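PDB 1GQ8: pectinesterase, which catalyses the hydrolysis of methyl esters on the galacturonic acid units of pectin, releasing methanol and thereby modulating the plant cell wall. Local coordinates for residues Leu123-Tyr127 / Trp307-Phe313; Ile172-Arg176 / Ile206-Leu212. Where two conformers were deposited one is given. Residues are numbered along the deposited sequence.

Overall arrangement
Both contacts belong to the right-handed parallel beta-helix of this single chain, on opposite sides of its centre, with their own centres 28 Å apart and nearest atoms about 12 Å apart; they share no strand. Interaction 1 sets the chain's C-terminal tail on the outside of strand 124-127, in a different sheet from the strands of interaction 2. It is mostly buried and made of aromatic and aliphatic packing, without a hydrogen bond between its segments. Interaction 2 joins strands 171-174 and 205-208 of successive coils and the loops that follow them. Backbone hydrogen bonds rule its strand part, whereas the more exposed loop end relies on Asp-211, two arginines and water.

Interaction 1 (Leu123-Tyr127 / Trp307-Phe313); sequences LSAFY and WLKATTF
The C-terminal tail covers the outer face of a beta-helix sheet, laying residues 307-313 along strand 124-127. Leu-123, left-handed in backbone (66/49), leads into the extended strand. Ala-125 and Tyr-127 point toward the tail, while Ser-124 and Phe-126 point away into the interior of the beta-helix, where Phe-126 stacks on Phe-147. CA pairs Leu-123/Trp-307, Ala-125/Thr-311 and Tyr-127/Phe-313 lie 7.3, 7.2 and 6.8 Å apart. Trp-307 (chi1 p) receives Leu-123 CD2 over its five-membered ring, 3.5 Å from the centroid; its NE1 hydrogen-bonds to Ile-302 O. Phe-313 (chi1 m) takes Tyr-127 CB over its face, 3.7 Å from the centroid. Between them, Ala-125 CB meets Thr-311 CG2 and Phe-313 CD2, each at 4.1 Å. Leu-308 to Thr-311 have helical backbone angles (Thr-311 N hydrogen-bonded to Leu-308 O, 3.1 Å); Thr-312 is left-handed (77/5), Phe-313 extended. Thr-311 OG1 donates to Leu-308 O (2.7 Å) and, in an ST turn, accepts from Phe-313 N (3.2 Å). Such apolar packing joins a terminal extension to the right-handed parallel beta-helix.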
ATOM      1  N   LEU A 123      -0.615 -12.608  -6.372  1.00  3.93           N
ATOM      2  CA  LEU A 123      -2.061 -12.799  -6.273  1.00  4.45           C
ATOM      3  C   LEU A 123      -2.573 -12.639  -4.831  1.00  4.25           C
ATOM      4  O   LEU A 123      -3.332 -13.475  -4.324  1.00  4.94           O
ATOM      5  CB  LEU A 123      -2.461 -14.172  -6.844  1.00  6.17           C
ATOM      6  CG  LEU A 123      -1.964 -14.468  -8.268  1.00  7.66           C
ATOM      7  CD1 LEU A 123      -2.544 -15.799  -8.742  1.00  9.80           C
ATOM      8  CD2 LEU A 123      -2.376 -13.351  -9.216  1.00  6.43           C
ATOM      9  N   SER A 124      -2.158 -11.550  -4.181  1.00  3.70           N
ATOM     10  CA  SER A 124      -2.570 -11.240  -2.805  1.00  2.36           C
ATOM     11  C   SER A 124      -3.575 -10.075  -2.793  1.00  3.33           C
ATOM     12  O   SER A 124      -3.556  -9.232  -3.688  1.00  4.08           O
ATOM     13  CB  SER A 124      -1.337 -10.887  -1.952  1.00  3.51           C
ATOM     14  OG  SER A 124      -0.523  -9.891  -2.567  1.00  3.31           O
ATOM     15  N   ALA A 125      -4.452 -10.029  -1.787  1.00  3.65           N
ATOM     16  CA  ALA A 125      -5.456  -8.960  -1.694  1.00  3.78           C
ATOM     17  C   ALA A 125      -5.766  -8.529  -0.256  1.00  4.07           C
ATOM     18  O   ALA A 125      -5.661  -9.328   0.683  1.00  4.53           O
ATOM     19  CB  ALA A 125      -6.739  -9.392  -2.397  1.00  4.52           C
ATOM     20  N   PHE A 126      -6.170  -7.266  -0.101  1.00  3.76           N
ATOM     21  CA  PHE A 126      -6.465  -6.673   1.209  1.00  3.95           C
ATOM     22  C   PHE A 126      -7.757  -5.844   1.175  1.00  4.30           C
ATOM     23  O   PHE A 126      -7.901  -4.954   0.334  1.00  4.28           O
ATOM     24  CB  PHE A 126      -5.284  -5.786   1.640  1.00  6.11           C
ATOM     25  CG  PHE A 126      -3.948  -6.480   1.566  1.00  5.18           C
ATOM     26  CD1 PHE A 126      -3.338  -6.715   0.336  1.00  6.59           C
ATOM     27  CD2 PHE A 126      -3.329  -6.950   2.721  1.00  6.73           C
ATOM     28  CE1 PHE A 126      -2.131  -7.417   0.256  1.00  6.97           C
ATOM     29  CE2 PHE A 126      -2.121  -7.653   2.651  1.00  6.62           C
ATOM     30  CZ  PHE A 126      -1.524  -7.885   1.416  1.00  7.58           C
ATOM     31  N   TYR A 127      -8.670  -6.131   2.107  1.00  4.13           N
ATOM     32  CA  TYR A 127      -9.977  -5.464   2.198  1.00  4.27           C
ATOM     33  C   TYR A 127     -10.277  -4.909   3.603  1.00  5.27           C
ATOM     34  O   TYR A 127     -10.201  -5.630   4.594  1.00  4.63           O
ATOM     35  CB  TYR A 127     -11.066  -6.469   1.774  1.00  4.68           C
ATOM     36  CG  TYR A 127     -12.506  -5.978   1.825  1.00  6.31           C
ATOM     37  CD1 TYR A 127     -12.888  -4.786   1.212  1.00  5.40           C
ATOM     38  CD2 TYR A 127     -13.498  -6.749   2.437  1.00  7.50           C
ATOM     39  CE1 TYR A 127     -14.226  -4.374   1.202  1.00  7.35           C
ATOM     40  CE2 TYR A 127     -14.837  -6.348   2.431  1.00  7.83           C
ATOM     41  CZ  TYR A 127     -15.192  -5.161   1.812  1.00  9.99           C
ATOM     42  OH  TYR A 127     -16.516  -4.770   1.796  1.00 12.32           O
ATOM     43  N   TRP A 307      -8.556 -14.355 -10.816  1.00  8.90           N
ATOM     44  CA  TRP A 307      -8.444 -14.630  -9.381  1.00  8.56           C
ATOM     45  C   TRP A 307      -9.194 -13.768  -8.355  1.00  8.94           C
ATOM     46  O   TRP A 307      -9.373 -14.198  -7.213  1.00  9.38           O
ATOM     47  CB  TRP A 307      -6.959 -14.643  -8.991  1.00  8.15           C
ATOM     48  CG  TRP A 307      -6.248 -13.313  -9.181  1.00  6.39           C
ATOM     49  CD1 TRP A 307      -5.848 -12.750 -10.366  1.00  8.16           C
ATOM     50  CD2 TRP A 307      -5.854 -12.393  -8.151  1.00  6.31           C
ATOM     51  NE1 TRP A 307      -5.229 -11.541 -10.134  1.00  7.07           N
ATOM     52  CE2 TRP A 307      -5.219 -11.299  -8.783  1.00  8.20           C
ATOM     53  CE3 TRP A 307      -5.977 -12.387  -6.752  1.00  7.36           C
ATOM     54  CZ2 TRP A 307      -4.705 -10.210  -8.064  1.00  6.27           C
ATOM     55  CZ3 TRP A 307      -5.465 -11.301  -6.037  1.00  5.87           C
ATOM     56  CH2 TRP A 307      -4.838 -10.230  -6.697  1.00  6.26           C
ATOM     57  N   LEU A 308      -9.626 -12.569  -8.730  1.00  8.61           N
ATOM     58  CA  LEU A 308     -10.299 -11.703  -7.762  1.00  9.24           C
ATOM     59  C   LEU A 308     -11.583 -12.270  -7.157  1.00 11.15           C
ATOM     60  O   LEU A 308     -11.857 -12.069  -5.976  1.00  9.54           O
ATOM     61  CB  LEU A 308     -10.539 -10.312  -8.371  1.00  6.78           C
ATOM     62  CG  LEU A 308      -9.246  -9.512  -8.619  1.00  6.20           C
ATOM     63  CD1 LEU A 308      -9.581  -8.131  -9.169  1.00  6.95           C
ATOM     64  CD2 LEU A 308      -8.465  -9.367  -7.311  1.00  4.65           C
ATOM     65  N   LYS A 309     -12.370 -12.983  -7.957  0.50 14.37           N
ATOM     66  CA  LYS A 309     -13.613 -13.568  -7.463  0.50 15.70           C
ATOM     67  C   LYS A 309     -13.353 -14.516  -6.305  0.50 12.91           C
ATOM     68  O   LYS A 309     -14.060 -14.478  -5.284  0.50 14.51           O
ATOM     69  CB  LYS A 309     -14.318 -14.332  -8.592  0.50 17.61           C
ATOM     70  CG  LYS A 309     -15.578 -15.071  -8.169  0.50 18.23           C
ATOM     71  CD  LYS A 309     -16.682 -14.120  -7.737  0.50 19.50           C
ATOM     72  CE  LYS A 309     -17.946 -14.890  -7.385  0.50 20.11           C
ATOM     73  NZ  LYS A 309     -19.073 -13.990  -7.024  0.50 20.98           N
ATOM     74  N   ALA A 310     -12.315 -15.338  -6.416  1.00 12.69           N
ATOM     75  CA  ALA A 310     -11.961 -16.299  -5.375  1.00 11.94           C
ATOM     76  C   ALA A 310     -11.400 -15.721  -4.075  1.00 11.36           C
ATOM     77  O   ALA A 310     -11.140 -16.475  -3.140  1.00 11.29           O
ATOM     78  CB  ALA A 310     -10.986 -17.326  -5.943  1.00 12.67           C
ATOM     79  N   THR A 311     -11.206 -14.405  -4.005  1.00  9.89           N
ATOM     80  CA  THR A 311     -10.680 -13.791  -2.781  1.00  9.32           C
ATOM     81  C   THR A 311     -11.780 -13.590  -1.732  1.00  8.89           C
ATOM     82  O   THR A 311     -11.489 -13.382  -0.556  1.00  9.16           O
ATOM     83  CB  THR A 311     -10.063 -12.390  -3.033  1.00  8.06           C
ATOM     84  OG1 THR A 311     -11.093 -11.486  -3.453  1.00  7.89           O
ATOM     85  CG2 THR A 311      -8.958 -12.452  -4.091  1.00  7.58           C
ATOM     86  N   THR A 312     -13.030 -13.648  -2.185  1.00  9.44           N
ATOM     87  CA  THR A 312     -14.235 -13.440  -1.368  1.00  9.56           C
ATOM     88  C   THR A 312     -14.492 -11.956  -1.079  1.00  9.07           C
ATOM     89  O   THR A 312     -15.422 -11.620  -0.340  1.00  9.47           O
ATOM     90  CB  THR A 312     -14.223 -14.226  -0.004  1.00 10.64           C
ATOM     91  OG1 THR A 312     -13.309 -13.617   0.918  1.00 11.54           O
ATOM     92  CG2 THR A 312     -13.840 -15.684  -0.225  1.00 10.85           C
ATOM     93  N   PHE A 313     -13.683 -11.074  -1.677  1.00  8.02           N
ATOM     94  CA  PHE A 313     -13.821  -9.618  -1.497  1.00  7.84           C
ATOM     95  C   PHE A 313     -14.472  -8.951  -2.724  1.00  8.72           C
ATOM     96  O   PHE A 313     -14.543  -9.548  -3.795  1.00  9.91           O
ATOM     97  CB  PHE A 313     -12.449  -8.943  -1.300  1.00  7.20           C
ATOM     98  CG  PHE A 313     -11.598  -9.537  -0.206  1.00  5.78           C
ATOM     99  CD1 PHE A 313     -12.168 -10.121   0.920  1.00  5.82           C
ATOM    100  CD2 PHE A 313     -10.207  -9.452  -0.284  1.00  5.83           C
ATOM    101  CE1 PHE A 313     -11.370 -10.611   1.955  1.00  4.86           C
ATOM    102  CE2 PHE A 313      -9.398  -9.938   0.745  1.00  4.35           C
ATOM    103  CZ  PHE A 313      -9.982 -10.519   1.869  1.00  5.12           C
TER

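Interaction 2 (Ile172-Arg176 / Ile206-Leu212); sequences IHARR and IGATSDL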
ATOM      1  N   ILE A 172      -6.368   7.641   0.999  1.00  5.18           N
ATOM      2  CA  ILE A 172      -4.926   7.845   1.148  1.00  6.06           C
ATOM      3  C   ILE A 172      -4.636   9.255   1.691  1.00  6.74           C
ATOM      4  O   ILE A 172      -4.868  10.247   1.000  1.00  7.57           O
ATOM      5  CB  ILE A 172      -4.239   7.628  -0.225  1.00  5.77           C
ATOM      6  CG1 ILE A 172      -4.539   6.203  -0.719  1.00  5.23           C
ATOM      7  CG2 ILE A 172      -2.740   7.874  -0.121  1.00  7.75           C
ATOM      8  CD1 ILE A 172      -4.131   5.922  -2.156  1.00  6.28           C
ATOM      9  N   HIS A 173      -4.127   9.331   2.923  1.00  6.12           N
ATOM     10  CA  HIS A 173      -3.844  10.616   3.579  1.00  6.98           C
ATOM     11  C   HIS A 173      -2.400  10.856   4.032  1.00  6.80           C
ATOM     12  O   HIS A 173      -1.792  10.004   4.680  1.00  6.77           O
ATOM     13  CB  HIS A 173      -4.725  10.784   4.828  1.00  8.13           C
ATOM     14  CG  HIS A 173      -6.193  10.872   4.549  1.00  9.39           C
ATOM     15  ND1 HIS A 173      -7.121  11.078   5.549  1.00 11.45           N
ATOM     16  CD2 HIS A 173      -6.897  10.776   3.397  1.00 11.05           C
ATOM     17  CE1 HIS A 173      -8.333  11.103   5.024  1.00 12.41           C
ATOM     18  NE2 HIS A 173      -8.225  10.922   3.720  1.00 12.85           N
ATOM     19  N   ALA A 174      -1.865  12.032   3.712  1.00  7.02           N
ATOM     20  CA  ALA A 174      -0.522  12.401   4.150  1.00  6.94           C
ATOM     21  C   ALA A 174      -0.681  13.020   5.545  1.00  7.53           C
ATOM     22  O   ALA A 174      -1.703  13.655   5.827  1.00  7.02           O
ATOM     23  CB  ALA A 174       0.093  13.419   3.188  1.00  7.63           C
ATOM     24  N   ARG A 175       0.304  12.824   6.420  1.00  7.09           N
ATOM     25  CA  ARG A 175       0.237  13.385   7.773  1.00  8.39           C
ATOM     26  C   ARG A 175       1.362  14.407   7.990  1.00  7.89           C
ATOM     27  O   ARG A 175       2.189  14.617   7.103  1.00  7.32           O
ATOM     28  CB  ARG A 175       0.263  12.257   8.832  1.00 11.41           C
ATOM     29  CG  ARG A 175       1.519  11.395   8.893  1.00 11.92           C
ATOM     30  CD  ARG A 175       1.258   9.984   9.506  1.00 12.69           C
ATOM     31  NE  ARG A 175       0.692  10.002  10.860  1.00 12.58           N
ATOM     32  CZ  ARG A 175       0.540   8.925  11.634  1.00 11.14           C
ATOM     33  NH1 ARG A 175       0.911   7.725  11.204  1.00  8.36           N
ATOM     34  NH2 ARG A 175       0.010   9.042  12.846  1.00 11.37           N
ATOM     35  N   ARG A 176       1.380  15.048   9.155  0.50  8.69           N
ATOM     36  CA  ARG A 176       2.407  16.055   9.452  0.50  9.59           C
ATOM     37  C   ARG A 176       3.761  15.404   9.750  0.50  9.26           C
ATOM     38  O   ARG A 176       3.881  14.592  10.664  0.50  9.99           O
ATOM     39  CB  ARG A 176       1.962  16.905  10.647  0.50 10.21           C
ATOM     40  CG  ARG A 176       3.043  17.833  11.177  0.50 12.54           C
ATOM     41  CD  ARG A 176       2.499  18.793  12.229  0.50 13.06           C
ATOM     42  NE  ARG A 176       1.309  19.382  12.333  0.50 11.55           N
ATOM     43  CZ  ARG A 176       3.401  20.358  13.911  0.50 12.23           C
ATOM     44  NH1 ARG A 176       2.183  20.801  14.191  0.50 12.19           N
ATOM     45  NH2 ARG A 176       4.447  20.848  14.564  0.50 11.14           N
ATOM     46  N   ILE A 206      -7.666  11.172  -2.179  1.00  5.56           N
ATOM     47  CA  ILE A 206      -6.364  11.626  -1.662  1.00  4.63           C
ATOM     48  C   ILE A 206      -6.526  12.944  -0.883  1.00  5.40           C
ATOM     49  O   ILE A 206      -7.067  13.916  -1.415  1.00  6.23           O
ATOM     50  CB  ILE A 206      -5.351  11.831  -2.830  1.00  6.01           C
ATOM     51  CG1 ILE A 206      -5.101  10.491  -3.536  1.00  3.50           C
ATOM     52  CG2 ILE A 206      -4.034  12.416  -2.304  1.00  5.24           C
ATOM     53  CD1 ILE A 206      -4.263  10.590  -4.806  1.00  6.63           C
ATOM     54  N   GLY A 207      -6.066  12.967   0.373  1.00  4.87           N
ATOM     55  CA  GLY A 207      -6.187  14.165   1.198  1.00  5.47           C
ATOM     56  C   GLY A 207      -5.179  14.297   2.334  1.00  5.99           C
ATOM     57  O   GLY A 207      -4.080  13.746   2.263  1.00  6.04           O
ATOM     58  N   ALA A 208      -5.549  15.031   3.386  1.00  7.70           N
ATOM     59  CA  ALA A 208      -4.666  15.244   4.539  1.00  7.23           C
ATOM     60  C   ALA A 208      -5.311  14.867   5.876  1.00  7.26           C
ATOM     61  O   ALA A 208      -6.532  14.921   6.018  1.00  8.58           O
ATOM     62  CB  ALA A 208      -4.223  16.709   4.583  1.00  7.92           C
ATOM     63  N   THR A 209      -4.488  14.486   6.853  1.00  8.67           N
ATOM     64  CA  THR A 209      -4.993  14.139   8.185  1.00  9.30           C
ATOM     65  C   THR A 209      -5.322  15.429   8.934  1.00 10.21           C
ATOM     66  O   THR A 209      -4.995  16.522   8.467  1.00 10.45           O
ATOM     67  CB  THR A 209      -3.952  13.362   9.029  1.00 10.29           C
ATOM     68  OG1 THR A 209      -2.782  14.169   9.209  1.00 10.67           O
ATOM     69  CG2 THR A 209      -3.575  12.055   8.354  1.00  9.98           C
ATOM     70  N   SER A 210      -5.947  15.308  10.101  1.00 11.28           N
ATOM     71  CA  SER A 210      -6.307  16.492  10.873  1.00 12.16           C
ATOM     72  C   SER A 210      -5.116  17.316  11.368  1.00 12.71           C
ATOM     73  O   SER A 210      -5.248  18.531  11.538  1.00 12.85           O
ATOM     74  CB  SER A 210      -7.209  16.115  12.060  1.00 14.19           C
ATOM     75  OG  SER A 210      -6.530  15.300  12.997  1.00 17.95           O
ATOM     76  N   ASP A 211      -3.959  16.690  11.595  1.00 12.64           N
ATOM     77  CA  ASP A 211      -2.812  17.466  12.062  1.00 11.99           C
ATOM     78  C   ASP A 211      -1.997  18.133  10.959  1.00 10.67           C
ATOM     79  O   ASP A 211      -1.119  18.946  11.245  1.00 10.68           O
ATOM     80  CB  ASP A 211      -1.885  16.644  12.987  1.00 12.57           C
ATOM     81  CG  ASP A 211      -1.274  15.411  12.318  1.00 15.92           C
ATOM     82  OD1 ASP A 211      -1.279  15.292  11.074  1.00 13.55           O
ATOM     83  OD2 ASP A 211      -0.760  14.552  13.069  1.00 15.94           O
ATOM     84  N   LEU A 212      -2.297  17.813   9.701  1.00 10.28           N
ATOM     85  CA  LEU A 212      -1.586  18.424   8.574  1.00  8.95           C
ATOM     86  C   LEU A 212      -2.390  19.539   7.900  1.00  9.60           C
ATOM     87  O   LEU A 212      -1.833  20.573   7.535  1.00  8.35           O
ATOM     88  CB  LEU A 212      -1.225  17.366   7.514  1.00  8.80           C
ATOM     89  CG  LEU A 212      -0.657  17.884   6.180  1.00  6.61           C
ATOM     90  CD1 LEU A 212       0.658  18.616   6.415  1.00  7.11           C
ATOM     91  CD2 LEU A 212      -0.450  16.721   5.214  1.00  7.90           C
TER
HETATM   92  O   HOH W   1      -1.212  11.894  12.552  1.00 30.50           O
HETATM   93  O   HOH W   2       1.744  13.267  12.280  1.00 16.10           O
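Three backbone hydrogen bonds pair the strands in parallel: Gly-207 N to Ile-172 O (3.0 Å), Ala-174 N to Gly-207 O (3.2 Å) and Thr-209 N to Ala-174 O (3.1 Å). CA-H...O contacts accompany them, from Ile-206 CA to Ile-172 O and from His-173 CA to Gly-207 O, both 3.4 Å. The short strand axes run 4.6 Å apart at closest approach and cross at -35°. Among side chains, Ile-172 and Ile-206 line up on one face (CB to CG1 4.5 Å), as do Ala-174 and Ala-208; this face looks into the core, toward strands 183-188 and 221-224. Such in-register stacking of like residues marks successive coils of a right-handed parallel beta-helix, the pectin lyase-like fold. His-173 lies on the opposite face, its ring edge-to-face with Phe-151 of the preceding coil. Leu-212 CD2 packs on Ala-174 CB at 3.9 Å. Polar contacts take over beyond the strands. Asp-211 OD1 accepts from Thr-209 OG1 (2.6 Å) and Arg-176 N (3.3 Å). Water 1 links Asp-211 OD2 to Arg-175 NH2, and water 2 links the same OD2 to Arg-176 O. Arg-175 NH1 hydrogen-bonds to Ala-133 O, its side chain about 10 Å from that of Gln-135, the probable transition-state stabiliser.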